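Local coordinates for EGF family domain-containing protein (PDB 4Z80) that binds a peptide of a RON2-like rhoptry neck protein and so probably helps form the moving junction through which the parasite invades host cells, at residues M367-C381 and A420-P434. Sequence-based numbering, arbitrary orientation. Where two conformers were deposited one is given.
Sequences MNARASLSNATAEQC and AATARGKCFFYSTVP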
ATOM      1  N   MET A 367     -21.519 -11.434  20.860  1.00 18.13           N
ATOM      2  CA  MET A 367     -22.235 -11.217  19.623  1.00 18.20           C
ATOM      3  C   MET A 367     -22.749 -12.566  19.128  1.00 15.97           C
ATOM      4  O   MET A 367     -22.277 -13.616  19.566  1.00 17.16           O
ATOM      5  CB  MET A 367     -21.327 -10.545  18.590  1.00 17.64           C
ATOM      6  CG  MET A 367     -20.693  -9.239  19.088  1.00 18.86           C
ATOM      7  SD  MET A 367     -20.262  -8.067  17.784  1.00 20.68           S
ATOM      8  CE  MET A 367     -18.975  -8.948  16.919  1.00 18.33           C
ATOM      9  N   ASN A 368     -23.723 -12.523  18.228  1.00 19.27           N
ATOM     10  CA  ASN A 368     -24.285 -13.730  17.641  1.00 18.37           C
ATOM     11  C   ASN A 368     -23.479 -14.154  16.423  1.00 14.23           C
ATOM     12  O   ASN A 368     -23.426 -13.425  15.429  1.00 14.79           O
ATOM     13  CB  ASN A 368     -25.745 -13.508  17.248  1.00 21.87           C
ATOM     14  CG  ASN A 368     -26.644 -13.253  18.446  1.00 27.94           C
ATOM     15  OD1 ASN A 368     -26.485 -13.869  19.498  1.00 29.95           O
ATOM     16  ND2 ASN A 368     -27.597 -12.340  18.286  1.00 32.49           N
ATOM     17  N   ALA A 369     -22.873 -15.335  16.501  1.00 14.68           N
ATOM     18  CA  ALA A 369     -22.031 -15.838  15.426  1.00 15.40           C
ATOM     19  C   ALA A 369     -22.849 -16.052  14.165  1.00 15.03           C
ATOM     20  O   ALA A 369     -23.972 -16.551  14.218  1.00 15.15           O
ATOM     21  CB  ALA A 369     -21.347 -17.140  15.839  1.00 16.07           C
ATOM     22  N   ARG A 370     -22.280 -15.645  13.040  1.00 12.72           N
ATOM     23  CA  ARG A 370     -22.821 -15.964  11.725  1.00 13.32           C
ATOM     24  C   ARG A 370     -22.411 -17.366  11.311  1.00 14.93           C
ATOM     25  O   ARG A 370     -23.131 -18.056  10.579  1.00 12.73           O
ATOM     26  CB  ARG A 370     -22.314 -14.971  10.681  1.00 11.43           C
ATOM     27  CG  ARG A 370     -22.675 -13.516  10.941  1.00 16.28           C
ATOM     28  CD  ARG A 370     -24.167 -13.247  10.854  1.00 19.54           C
ATOM     29  NE  ARG A 370     -24.745 -13.793   9.626  1.00 22.76           N
ATOM     30  CZ  ARG A 370     -24.667 -13.218   8.427  1.00 30.57           C
ATOM     31  NH1 ARG A 370     -24.033 -12.063   8.267  1.00 26.07           N
ATOM     32  NH2 ARG A 370     -25.228 -13.807   7.375  1.00 35.21           N
ATOM     33  N   ALA A 371     -21.231 -17.770  11.756  1.00 12.27           N
ATOM     34  CA  ALA A 371     -20.609 -18.997  11.315  1.00 12.21           C
ATOM     35  C   ALA A 371     -19.511 -19.401  12.280  1.00 13.22           C
ATOM     36  O   ALA A 371     -19.034 -18.575  13.070  1.00 13.32           O
ATOM     37  CB  ALA A 371     -20.039 -18.838   9.910  1.00 14.24           C
ATOM     38  N   SER A 372     -19.100 -20.662  12.216  1.00 11.72           N
ATOM     39  CA  SER A 372     -17.964 -21.119  13.006  1.00 12.68           C
ATOM     40  C   SER A 372     -17.111 -22.120  12.246  1.00 14.80           C
ATOM     41  O   SER A 372     -17.567 -22.754  11.289  1.00 14.25           O
ATOM     42  CB  SER A 372     -18.427 -21.727  14.338  1.00 14.98           C
ATOM     43  OG  SER A 372     -19.032 -22.998  14.159  1.00 15.29           O
ATOM     44  N   LEU A 373     -15.860 -22.237  12.680  1.00 13.07           N
ATOM     45  CA  LEU A 373     -14.895 -23.167  12.115  1.00 11.25           C
ATOM     46  C   LEU A 373     -14.310 -23.945  13.284  1.00 15.24           C
ATOM     47  O   LEU A 373     -13.827 -23.341  14.244  1.00 17.33           O
ATOM     48  CB  LEU A 373     -13.804 -22.420  11.332  1.00 12.19           C
ATOM     49  CG  LEU A 373     -12.731 -23.234  10.619  1.00 20.03           C
ATOM     50  CD1 LEU A 373     -13.326 -23.983   9.442  1.00 20.90           C
ATOM     51  CD2 LEU A 373     -11.620 -22.312  10.146  1.00 21.69           C
ATOM     52  N   SER A 374     -14.353 -25.271  13.218  1.00 14.41           N
ATOM     53  CA  SER A 374     -13.880 -26.103  14.324  1.00 14.08           C
ATOM     54  C   SER A 374     -12.449 -26.607  14.123  1.00 17.01           C
ATOM     55  O   SER A 374     -11.960 -26.718  13.004  1.00 17.18           O
ATOM     56  CB  SER A 374     -14.826 -27.294  14.519  1.00 16.78           C
ATOM     57  OG  SER A 374     -16.088 -26.865  15.017  1.00 17.37           O
ATOM     58  N   ASN A 375     -11.787 -26.914  15.236  1.00 16.66           N
ATOM     59  CA  ASN A 375     -10.437 -27.474  15.239  1.00 19.34           C
ATOM     60  C   ASN A 375      -9.427 -26.646  14.443  1.00 18.19           C
ATOM     61  O   ASN A 375      -8.605 -27.184  13.707  1.00 20.49           O
ATOM     62  CB  ASN A 375     -10.452 -28.903  14.696  1.00 22.25           C
ATOM     63  CG  ASN A 375      -9.154 -29.643  14.974  1.00 29.53           C
ATOM     64  OD1 ASN A 375      -8.493 -29.398  15.981  1.00 33.56           O
ATOM     65  ND2 ASN A 375      -8.773 -30.535  14.070  1.00 35.82           N
ATOM     66  N   ALA A 376      -9.493 -25.332  14.606  1.00 15.43           N
ATOM     67  CA  ALA A 376      -8.581 -24.415  13.938  1.00 12.95           C
ATOM     68  C   ALA A 376      -7.547 -23.907  14.927  1.00 13.32           C
ATOM     69  O   ALA A 376      -7.765 -23.974  16.134  1.00 15.95           O
ATOM     70  CB  ALA A 376      -9.345 -23.248  13.341  1.00 17.36           C
ATOM     71  N   THR A 377      -6.429 -23.415  14.408  1.00 13.75           N
ATOM     72  CA  THR A 377      -5.492 -22.658  15.229  1.00 13.32           C
ATOM     73  C   THR A 377      -5.927 -21.198  15.254  1.00 14.22           C
ATOM     74  O   THR A 377      -6.754 -20.771  14.447  1.00 14.38           O
ATOM     75  CB  THR A 377      -4.054 -22.726  14.701  1.00 16.42           C
ATOM     76  OG1 THR A 377      -3.996 -22.103  13.413  1.00 17.24           O
ATOM     77  CG2 THR A 377      -3.552 -24.173  14.599  1.00 19.45           C
ATOM     78  N   ALA A 378      -5.354 -20.416  16.162  1.00 13.41           N
ATOM     79  CA  ALA A 378      -5.709 -19.007  16.241  1.00 11.87           C
ATOM     80  C   ALA A 378      -5.260 -18.272  14.977  1.00 12.18           C
ATOM     81  O   ALA A 378      -5.969 -17.409  14.467  1.00 12.94           O
ATOM     82  CB  ALA A 378      -5.093 -18.373  17.471  1.00 15.29           C
ATOM     83  N   GLU A 379      -4.081 -18.614  14.476  1.00 11.91           N
ATOM     84  CA  GLU A 379      -3.597 -18.030  13.227  1.00 11.34           C
ATOM     85  C   GLU A 379      -4.567 -18.320  12.080  1.00 14.67           C
ATOM     86  O   GLU A 379      -4.882 -17.427  11.290  1.00 14.08           O
ATOM     87  CB  GLU A 379      -2.205 -18.558  12.886  1.00 13.19           C
ATOM     88  CG  GLU A 379      -1.640 -17.996  11.589  1.00 16.59           C
ATOM     89  CD  GLU A 379      -0.258 -18.536  11.280  1.00 22.24           C
ATOM     90  OE1 GLU A 379       0.236 -19.390  12.050  1.00 30.55           O
ATOM     91  OE2 GLU A 379       0.343 -18.109  10.274  1.00 18.06           O
ATOM     92  N   GLN A 380      -5.027 -19.565  11.980  1.00 13.48           N
ATOM     93  CA  GLN A 380      -6.019 -19.933  10.962  1.00 13.48           C
ATOM     94  C   GLN A 380      -7.307 -19.128  11.096  1.00 14.29           C
ATOM     95  O   GLN A 380      -7.917 -18.748  10.096  1.00 14.10           O
ATOM     96  CB  GLN A 380      -6.334 -21.428  11.030  1.00 15.57           C
ATOM     97  CG  GLN A 380      -5.218 -22.297  10.487  1.00 19.91           C
ATOM     98  CD  GLN A 380      -5.516 -23.773  10.623  1.00 24.27           C
ATOM     99  OE1 GLN A 380      -6.289 -24.183  11.486  1.00 19.63           O
ATOM    100  NE2 GLN A 380      -4.916 -24.580   9.761  1.00 34.68           N
ATOM    101  N   CYS A 381      -7.737 -18.883  12.329  1.00 13.47           N
ATOM    102  CA  CYS A 381      -8.901 -18.051  12.587  1.00 13.31           C
ATOM    103  C   CYS A 381      -8.735 -16.661  11.985  1.00 13.12           C
ATOM    104  O   CYS A 381      -9.612 -16.167  11.276  1.00 12.41           O
ATOM    105  CB  CYS A 381      -9.130 -17.946  14.093  1.00 15.48           C
ATOM    106  SG  CYS A 381     -10.615 -17.099  14.592  1.00 19.19           S
ATOM    107  N   ALA A 420      -0.427 -20.438  23.069  1.00 18.26           N
ATOM    108  CA  ALA A 420      -1.329 -19.741  22.154  1.00 17.16           C
ATOM    109  C   ALA A 420      -0.966 -19.986  20.695  1.00 18.97           C
ATOM    110  O   ALA A 420      -1.838 -20.010  19.836  1.00 20.55           O
ATOM    111  CB  ALA A 420      -1.332 -18.244  22.454  1.00 18.23           C
ATOM    112  N   ALA A 421       0.312 -20.184  20.414  1.00 17.89           N
ATOM    113  CA  ALA A 421       0.759 -20.312  19.031  1.00 21.56           C
ATOM    114  C   ALA A 421       0.371 -21.638  18.381  1.00 21.43           C
ATOM    115  O   ALA A 421       0.351 -21.733  17.154  1.00 21.67           O
ATOM    116  CB  ALA A 421       2.257 -20.131  18.954  1.00 26.43           C
ATOM    117  N   THR A 422       0.072 -22.656  19.188  1.00 17.61           N
ATOM    118  CA  THR A 422      -0.227 -23.987  18.649  1.00 19.23           C
ATOM    119  C   THR A 422      -1.575 -24.530  19.102  1.00 19.56           C
ATOM    120  O   THR A 422      -1.994 -25.594  18.654  1.00 22.90           O
ATOM    121  CB  THR A 422       0.858 -25.003  19.045  1.00 24.17           C
ATOM    122  OG1 THR A 422       1.017 -25.002  20.468  1.00 24.61           O
ATOM    123  CG2 THR A 422       2.183 -24.660  18.375  1.00 24.22           C
ATOM    124  N   ALA A 423      -2.258 -23.805  19.977  1.00 15.68           N
ATOM    125  CA  ALA A 423      -3.546 -24.247  20.492  1.00 15.98           C
ATOM    126  C   ALA A 423      -4.559 -24.420  19.377  1.00 17.17           C
ATOM    127  O   ALA A 423      -4.564 -23.655  18.419  1.00 16.25           O
ATOM    128  CB  ALA A 423      -4.074 -23.261  21.506  1.00 19.56           C
ATOM    129  N   ARG A 424      -5.413 -25.431  19.510  1.00 19.68           N
ATOM    130  CA  ARG A 424      -6.544 -25.572  18.610  1.00 17.00           C
ATOM    131  C   ARG A 424      -7.831 -25.238  19.353  1.00 19.00           C
ATOM    132  O   ARG A 424      -7.890 -25.275  20.586  1.00 19.69           O
ATOM    133  CB  ARG A 424      -6.587 -26.977  18.008  1.00 22.24           C
ATOM    134  CG  ARG A 424      -5.368 -27.263  17.114  1.00 26.56           C
ATOM    135  CD  ARG A 424      -5.715 -28.064  15.867  1.00 30.58           C
ATOM    136  NE  ARG A 424      -4.613 -28.034  14.903  1.00 37.95           N
ATOM    137  CZ  ARG A 424      -4.694 -27.594  13.649  1.00 39.41           C
ATOM    138  NH1 ARG A 424      -5.839 -27.142  13.143  1.00 28.43           N
ATOM    139  NH2 ARG A 424      -3.611 -27.617  12.885  1.00 47.63           N
ATOM    140  N   GLY A 425      -8.853 -24.877  18.591  1.00 17.31           N
ATOM    141  CA  GLY A 425     -10.122 -24.487  19.152  1.00 16.41           C
ATOM    142  C   GLY A 425     -11.103 -24.105  18.065  1.00 16.26           C
ATOM    143  O   GLY A 425     -10.981 -24.536  16.919  1.00 18.83           O
ATOM    144  N   LYS A 426     -12.068 -23.279  18.441  1.00 15.03           N
ATOM    145  CA  LYS A 426     -13.170 -22.917  17.572  1.00 15.94           C
ATOM    146  C   LYS A 426     -13.125 -21.436  17.221  1.00 17.13           C
ATOM    147  O   LYS A 426     -12.915 -20.601  18.100  1.00 16.33           O
ATOM    148  CB  LYS A 426     -14.485 -23.262  18.260  1.00 21.42           C
ATOM    149  CG  LYS A 426     -15.639 -23.506  17.325  1.00 24.42           C
ATOM    150  CD  LYS A 426     -16.781 -24.161  18.081  1.00 23.24           C
ATOM    151  CE  LYS A 426     -17.819 -24.746  17.156  1.00 39.37           C
ATOM    152  NZ  LYS A 426     -18.019 -26.192  17.464  1.00 36.26           N
ATOM    153  N   CYS A 427     -13.303 -21.131  15.935  1.00 13.63           N
ATOM    154  CA  CYS A 427     -13.420 -19.754  15.452  0.57 13.94           C
ATOM    155  C   CYS A 427     -14.852 -19.367  15.248  1.00 17.68           C
ATOM    156  O   CYS A 427     -15.572 -20.052  14.531  1.00 18.54           O
ATOM    157  CB  CYS A 427     -12.734 -19.556  14.115  0.57 15.85           C
ATOM    158  SG  CYS A 427     -11.221 -20.408  13.882  0.57 21.99           S
ATOM    159  N   PHE A 428     -15.275 -18.266  15.856  1.00 11.77           N
ATOM    160  CA  PHE A 428     -16.623 -17.741  15.665  1.00 12.18           C
ATOM    161  C   PHE A 428     -16.558 -16.451  14.870  1.00 12.30           C
ATOM    162  O   PHE A 428     -15.861 -15.522  15.260  1.00 13.43           O
ATOM    163  CB  PHE A 428     -17.314 -17.502  17.007  1.00 14.64           C
ATOM    164  CG  PHE A 428     -17.529 -18.751  17.795  1.00 15.60           C
ATOM    165  CD1 PHE A 428     -18.662 -19.521  17.605  1.00 14.81           C
ATOM    166  CD2 PHE A 428     -16.591 -19.168  18.722  1.00 14.82           C
ATOM    167  CE1 PHE A 428     -18.854 -20.674  18.328  1.00 18.37           C
ATOM    168  CE2 PHE A 428     -16.781 -20.322  19.448  1.00 17.15           C
ATOM    169  CZ  PHE A 428     -17.913 -21.075  19.252  1.00 17.86           C
ATOM    170  N   PHE A 429     -17.288 -16.392  13.761  1.00 11.52           N
ATOM    171  CA  PHE A 429     -17.243 -15.251  12.851  1.00 10.21           C
ATOM    172  C   PHE A 429     -18.477 -14.370  12.997  1.00 12.24           C
ATOM    173  O   PHE A 429     -19.604 -14.870  13.116  1.00 12.96           O
ATOM    174  CB  PHE A 429     -17.128 -15.731  11.395  1.00 13.44           C
ATOM    175  CG  PHE A 429     -15.907 -16.549  11.104  1.00 13.05           C
ATOM    176  CD1 PHE A 429     -14.673 -15.947  10.948  1.00 12.74           C
ATOM    177  CD2 PHE A 429     -15.997 -17.921  10.938  1.00 15.94           C
ATOM    178  CE1 PHE A 429     -13.547 -16.695  10.661  1.00 17.35           C
ATOM    179  CE2 PHE A 429     -14.874 -18.676  10.656  1.00 16.40           C
ATOM    180  CZ  PHE A 429     -13.643 -18.059  10.519  1.00 19.66           C
ATOM    181  N   TYR A 430     -18.264 -13.055  12.962  1.00 11.57           N
ATOM    182  CA  TYR A 430     -19.323 -12.080  13.171  1.00 11.45           C
ATOM    183  C   TYR A 430     -19.391 -11.026  12.079  1.00  9.76           C
ATOM    184  O   TYR A 430     -18.355 -10.624  11.531  1.00 11.72           O
ATOM    185  CB  TYR A 430     -19.116 -11.369  14.505  1.00 12.08           C
ATOM    186  CG  TYR A 430     -18.932 -12.286  15.687  1.00 12.46           C
ATOM    187  CD1 TYR A 430     -20.004 -12.970  16.240  1.00 14.38           C
ATOM    188  CD2 TYR A 430     -17.680 -12.444  16.275  1.00 13.07           C
ATOM    189  CE1 TYR A 430     -19.831 -13.794  17.331  1.00 16.30           C
ATOM    190  CE2 TYR A 430     -17.496 -13.269  17.355  1.00 13.93           C
ATOM    191  CZ  TYR A 430     -18.572 -13.938  17.885  1.00 16.68           C
ATOM    192  OH  TYR A 430     -18.375 -14.754  18.970  1.00 15.82           O
ATOM    193  N   SER A 431     -20.607 -10.541  11.816  1.00 12.05           N
ATOM    194  CA  SER A 431     -20.816  -9.387  10.947  1.00 12.65           C
ATOM    195  C   SER A 431     -21.469  -8.216  11.689  1.00 13.86           C
ATOM    196  O   SER A 431     -21.849  -7.221  11.068  1.00 14.86           O
ATOM    197  CB  SER A 431     -21.668  -9.775   9.737  1.00 14.91           C
ATOM    198  OG  SER A 431     -22.959 -10.188  10.142  1.00 16.61           O
ATOM    199  N   THR A 432     -21.568  -8.341  13.014  1.00 15.56           N
ATOM    200  CA  THR A 432     -22.147  -7.323  13.894  1.00 15.73           C
ATOM    201  C   THR A 432     -21.055  -6.397  14.416  1.00 14.72           C
ATOM    202  O   THR A 432     -19.992  -6.872  14.796  1.00 15.22           O
ATOM    203  CB  THR A 432     -22.858  -7.960  15.099  1.00 20.17           C
ATOM    204  OG1 THR A 432     -23.876  -8.868  14.649  1.00 21.36           O
ATOM    205  CG2 THR A 432     -23.488  -6.890  15.995  1.00 21.29           C
ATOM    206  N   VAL A 433     -21.322  -5.094  14.442  1.00 13.74           N
ATOM    207  CA  VAL A 433     -20.369  -4.123  14.975  1.00 13.76           C
ATOM    208  C   VAL A 433     -20.278  -4.278  16.494  1.00 14.49           C
ATOM    209  O   VAL A 433     -21.294  -4.192  17.184  1.00 14.60           O
ATOM    210  CB  VAL A 433     -20.784  -2.690  14.613  1.00 14.01           C
ATOM    211  CG1 VAL A 433     -19.904  -1.653  15.314  1.00 16.12           C
ATOM    212  CG2 VAL A 433     -20.722  -2.498  13.114  1.00 14.99           C
ATOM    213  N   PRO A 434     -19.060  -4.489  17.027  1.00 12.32           N
ATOM    214  CA  PRO A 434     -18.934  -4.709  18.474  1.00 13.34           C
ATOM    215  C   PRO A 434     -18.993  -3.425  19.307  1.00 12.46           C
ATOM    216  O   PRO A 434     -18.606  -2.356  18.832  1.00 14.20           O
ATOM    217  CB  PRO A 434     -17.561  -5.366  18.600  1.00 13.02           C
ATOM    218  CG  PRO A 434     -16.772  -4.783  17.480  1.00 13.27           C
ATOM    219  CD  PRO A 434     -17.763  -4.631  16.335  1.00 12.43           C
TER
HETATM  220  O   HOH W   1     -22.608 -11.275  13.857  1.00 15.73           O
HETATM  221  O   HOH W   2     -24.674 -10.137  16.985  1.00 23.91           O
HETATM  222  O   HOH W   3      -3.259 -21.345  17.940  1.00 16.85           O
HETATM  223  O   HOH W   4      -1.936 -20.138  15.707  1.00 16.41           O
HETATM  224  O   HOH W   5       0.772 -19.403  15.088  1.00 26.80           O
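F429 N and A371 O, 2.9 Å apart, form an almost straight hydrogen bond (178°) in the antiparallel pairing of strands 371-377 and 424-430. L373 and C427 exchange two further bonds. On the face shared by A371, L373 and C427, F429 lays its ring edge against L373 CB (4.0 Å from F429 CE2). F428 points to the other face, beside S372 and A369.

A classic beta bulge, R370 and A371 facing F429, ends the ladder, and a G1 bulge interrupts it where N375 and A376 both face G425. R424 reaches back over the second bulge: its NH1 donates to N375 O at 2.8 Å, nearly in the guanidinium plane, while T377 CG2 sits 3.7 Å from R424 CZ, over one face of that group. T377 also joins Q380 in a capping box at the start of helix 378-387, Q380 N donating to T377 OG1 (3.1 Å) and T377 N to Q380 OE1.

At the other end, M367 CB lies over one face of the Y430 ring in a CH-pi contact. A bend at chi3 (-66°) brings M367 CE to 3.4 Å from Y430 CB. W355 packs on both residues. R370 NH1 meets S431 OG in its guanidinium plane (2.9 Å), and a water links N368 O to S431 N.

Strand 405-410 flanks 424-430 on its other edge, and 371-377 is an outermost strand of the sheet within this chain. C381 and C427 form a disulfide joining helix 378-387 to the sheet, but C427 has two conformers; in one, C381 SG and C427 SG stand 3.4 Å apart, too far for a bond, so the other probably makes the link. The helix on the antiparallel sheet and its cystine are consistent with the PAN fold.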